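PDB 2ZKT: 2,3-bisphosphoglycerate-independent phosphoglycerate mutase from Pyrococcus horikoshii, which probably interconverts 2-phosphoglycerate and 3-phosphoglycerate in glycolysis, as a metal-binding mutase of the alkaline phosphatase superfamily. Local coordinates for residues V244-I250 against Y294-H300. Numbering follows the deposited sequence.
Sequences VKAAGVI and YDFVFLH
Ala247 sets its methyl squarely over one face of the Tyr294 ring. Its CB sits over the centre of the ring, 3.4 Å from the centroid, a CH-pi contact. The backbone of Lys245 and Ala246 meets the same ring at its edge, with Lys245 C in the ring plane, 3.6 Å from Tyr294 CD1. Tyr294 has CG anti to its own carbonyl carbon (chi1 -74°), which turns the ring across segment 244-250. Its hydroxyl makes hydrogen bonds to Asp265 and Tyr267 on the adjacent strand 265-267. A leucine here would remove the ring and hydroxyl, and would probably leave the Ala247 methyl without its flat seat and Asp265 without this partner. Beside the ring, Asp295 ties down the start of 244-250. Lys245 N gives a nearly straight bond to Asp295 OD2 (2.7 Å), met on the anti side and 19° out of the carboxylate plane. Lys245 O accepts twice, from Asp295 N and Phe296 N. Lys245 CB also packs on Tyr294 CD1, while the rest of its extended chain runs on outward.

From here strands 246-249 and 296-300 run parallel, their axes 17° apart. They are neighbours in the mixed central sheet of the alkaline phosphatase-like fold, and helix 280-291 packs on the face carrying Val249, Val297 and Leu299. Four further backbone hydrogen bonds join the pair, ending with His300 N to Val249 O. Leu299 CD1 touches Val249 CB at 3.6 Å, the two side chains side by side. On the other face Ile250 CD1 meets the edge of the Phe298 ring in its plane, 3.7 Å from Phe298 CD2. Phe68 packs edge-to-face with that ring. The His300 side chain lies about 5 Å from a bound zinc ion, and His300 NE2 makes a weak hydrogen bond to Asp13, a ligand of zinc.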
loop_
_atom_site.group_PDB
_atom_site.type_symbol
_atom_site.label_atom_id
_atom_site.label_comp_id
_atom_site.label_asym_id
_atom_site.label_seq_id
_atom_site.Cartn_x
_atom_site.Cartn_y
_atom_site.Cartn_z
ATOM N N VAL B 244 -30.365 17.970 8.070
ATOM C CA VAL B 244 -29.078 18.424 7.569
ATOM C C VAL B 244 -29.141 18.675 6.061
ATOM O O VAL B 244 -30.095 18.250 5.377
ATOM C CB VAL B 244 -27.976 17.341 7.803
ATOM C CG1 VAL B 244 -27.816 17.046 9.296
ATOM C CG2 VAL B 244 -28.338 16.063 7.032
ATOM N N LYS B 245 -28.128 19.388 5.555
ATOM C CA LYS B 245 -28.010 19.627 4.119
ATOM C C LYS B 245 -27.012 18.535 3.750
ATOM O O LYS B 245 -25.953 18.422 4.390
ATOM C CB LYS B 245 -27.412 21.012 3.814
ATOM C CG LYS B 245 -28.331 22.176 4.171
ATOM C CD LYS B 245 -27.645 23.518 3.933
ATOM C CE LYS B 245 -28.564 24.677 4.314
ATOM N NZ LYS B 245 -27.909 26.011 4.119
ATOM N N ALA B 246 -27.353 17.720 2.752
ATOM C CA ALA B 246 -26.487 16.623 2.346
ATOM C C ALA B 246 -26.134 16.635 0.857
ATOM O O ALA B 246 -27.020 16.707 -0.002
ATOM C CB ALA B 246 -27.153 15.290 2.719
ATOM N N ALA B 247 -24.833 16.543 0.562
ATOM C CA ALA B 247 -24.339 16.526 -0.817
ATOM C C ALA B 247 -23.459 15.297 -1.060
ATOM O O ALA B 247 -22.883 14.740 -0.125
ATOM C CB ALA B 247 -23.534 17.793 -1.105
ATOM N N GLY B 248 -23.349 14.882 -2.320
ATOM C CA GLY B 248 -22.519 13.726 -2.645
ATOM C C GLY B 248 -21.708 13.871 -3.931
ATOM O O GLY B 248 -22.188 14.411 -4.933
ATOM N N VAL B 249 -20.463 13.401 -3.891
ATOM C CA VAL B 249 -19.583 13.428 -5.057
ATOM C C VAL B 249 -19.668 12.013 -5.627
ATOM O O VAL B 249 -19.091 11.074 -5.073
ATOM C CB VAL B 249 -18.126 13.736 -4.650
ATOM C CG1 VAL B 249 -17.214 13.637 -5.865
ATOM C CG2 VAL B 249 -18.050 15.118 -4.034
ATOM N N ILE B 250 -20.391 11.853 -6.733
ATOM C CA ILE B 250 -20.575 10.524 -7.305
ATOM C C ILE B 250 -20.519 10.519 -8.831
ATOM O O ILE B 250 -20.927 11.484 -9.475
ATOM C CB ILE B 250 -21.944 9.972 -6.871
ATOM C CG1 ILE B 250 -22.143 10.234 -5.368
ATOM C CG2 ILE B 250 -22.055 8.486 -7.226
ATOM C CD1 ILE B 250 -23.538 9.938 -4.868
ATOM N N TYR B 294 -22.435 22.276 3.206
ATOM C CA TYR B 294 -23.305 21.161 3.563
ATOM C C TYR B 294 -22.876 20.593 4.911
ATOM O O TYR B 294 -21.724 20.765 5.321
ATOM C CB TYR B 294 -23.223 20.081 2.479
ATOM C CG TYR B 294 -23.953 20.439 1.196
ATOM C CD1 TYR B 294 -25.312 20.144 1.042
ATOM C CD2 TYR B 294 -23.284 21.058 0.130
ATOM C CE1 TYR B 294 -25.994 20.448 -0.141
ATOM C CE2 TYR B 294 -23.958 21.373 -1.060
ATOM C CZ TYR B 294 -25.317 21.062 -1.187
ATOM O OH TYR B 294 -26.008 21.368 -2.344
ATOM N N ASP B 295 -23.795 19.926 5.605
ATOM C CA ASP B 295 -23.462 19.344 6.912
ATOM C C ASP B 295 -22.917 17.926 6.758
ATOM O O ASP B 295 -22.036 17.508 7.504
ATOM C CB ASP B 295 -24.698 19.299 7.814
ATOM C CG ASP B 295 -25.420 20.624 7.871
ATOM O OD1 ASP B 295 -24.809 21.611 8.352
ATOM O OD2 ASP B 295 -26.599 20.675 7.432
ATOM N N PHE B 296 -23.445 17.199 5.775
ATOM C CA PHE B 296 -23.044 15.818 5.525
ATOM C C PHE B 296 -22.644 15.651 4.061
ATOM O O PHE B 296 -23.420 15.998 3.154
ATOM C CB PHE B 296 -24.217 14.875 5.844
ATOM C CG PHE B 296 -23.817 13.435 5.986
ATOM C CD1 PHE B 296 -23.316 12.953 7.200
ATOM C CD2 PHE B 296 -23.912 12.559 4.902
ATOM C CE1 PHE B 296 -22.914 11.627 7.332
ATOM C CE2 PHE B 296 -23.511 11.224 5.026
ATOM C CZ PHE B 296 -23.013 10.759 6.237
ATOM N N VAL B 297 -21.440 15.119 3.831
ATOM C CA VAL B 297 -20.953 14.899 2.473
ATOM C C VAL B 297 -20.600 13.428 2.258
ATOM O O VAL B 297 -19.941 12.797 3.096
ATOM C CB VAL B 297 -19.697 15.791 2.161
ATOM C CG1 VAL B 297 -19.051 15.374 0.841
ATOM C CG2 VAL B 297 -20.114 17.266 2.083
ATOM N N PHE B 298 -21.050 12.891 1.126
ATOM C CA PHE B 298 -20.807 11.500 0.754
ATOM C C PHE B 298 -19.908 11.465 -0.494
ATOM O O PHE B 298 -20.182 12.138 -1.486
ATOM C CB PHE B 298 -22.156 10.814 0.465
ATOM C CG PHE B 298 -22.031 9.445 -0.146
ATOM C CD1 PHE B 298 -21.500 8.378 0.588
ATOM C CD2 PHE B 298 -22.427 9.221 -1.465
ATOM C CE1 PHE B 298 -21.365 7.103 0.011
ATOM C CE2 PHE B 298 -22.294 7.947 -2.056
ATOM C CZ PHE B 298 -21.763 6.888 -1.316
ATOM N N LEU B 299 -18.832 10.686 -0.440
ATOM C CA LEU B 299 -17.898 10.565 -1.563
ATOM C C LEU B 299 -17.798 9.098 -1.989
ATOM O O LEU B 299 -17.535 8.211 -1.164
ATOM C CB LEU B 299 -16.511 11.091 -1.153
ATOM C CG LEU B 299 -15.338 10.879 -2.127
ATOM C CD1 LEU B 299 -15.662 11.444 -3.501
ATOM C CD2 LEU B 299 -14.098 11.552 -1.562
ATOM N N HIS B 300 -18.007 8.847 -3.278
ATOM C CA HIS B 300 -17.956 7.488 -3.811
ATOM C C HIS B 300 -16.802 7.307 -4.813
ATOM O O HIS B 300 -16.531 8.189 -5.629
ATOM C CB HIS B 300 -19.310 7.172 -4.462
ATOM C CG HIS B 300 -19.495 5.730 -4.829
ATOM N ND1 HIS B 300 -19.005 5.189 -6.002
ATOM C CD2 HIS B 300 -20.121 4.717 -4.178
ATOM C CE1 HIS B 300 -19.324 3.901 -6.060
ATOM N NE2 HIS B 300 -20.002 3.592 -4.966
#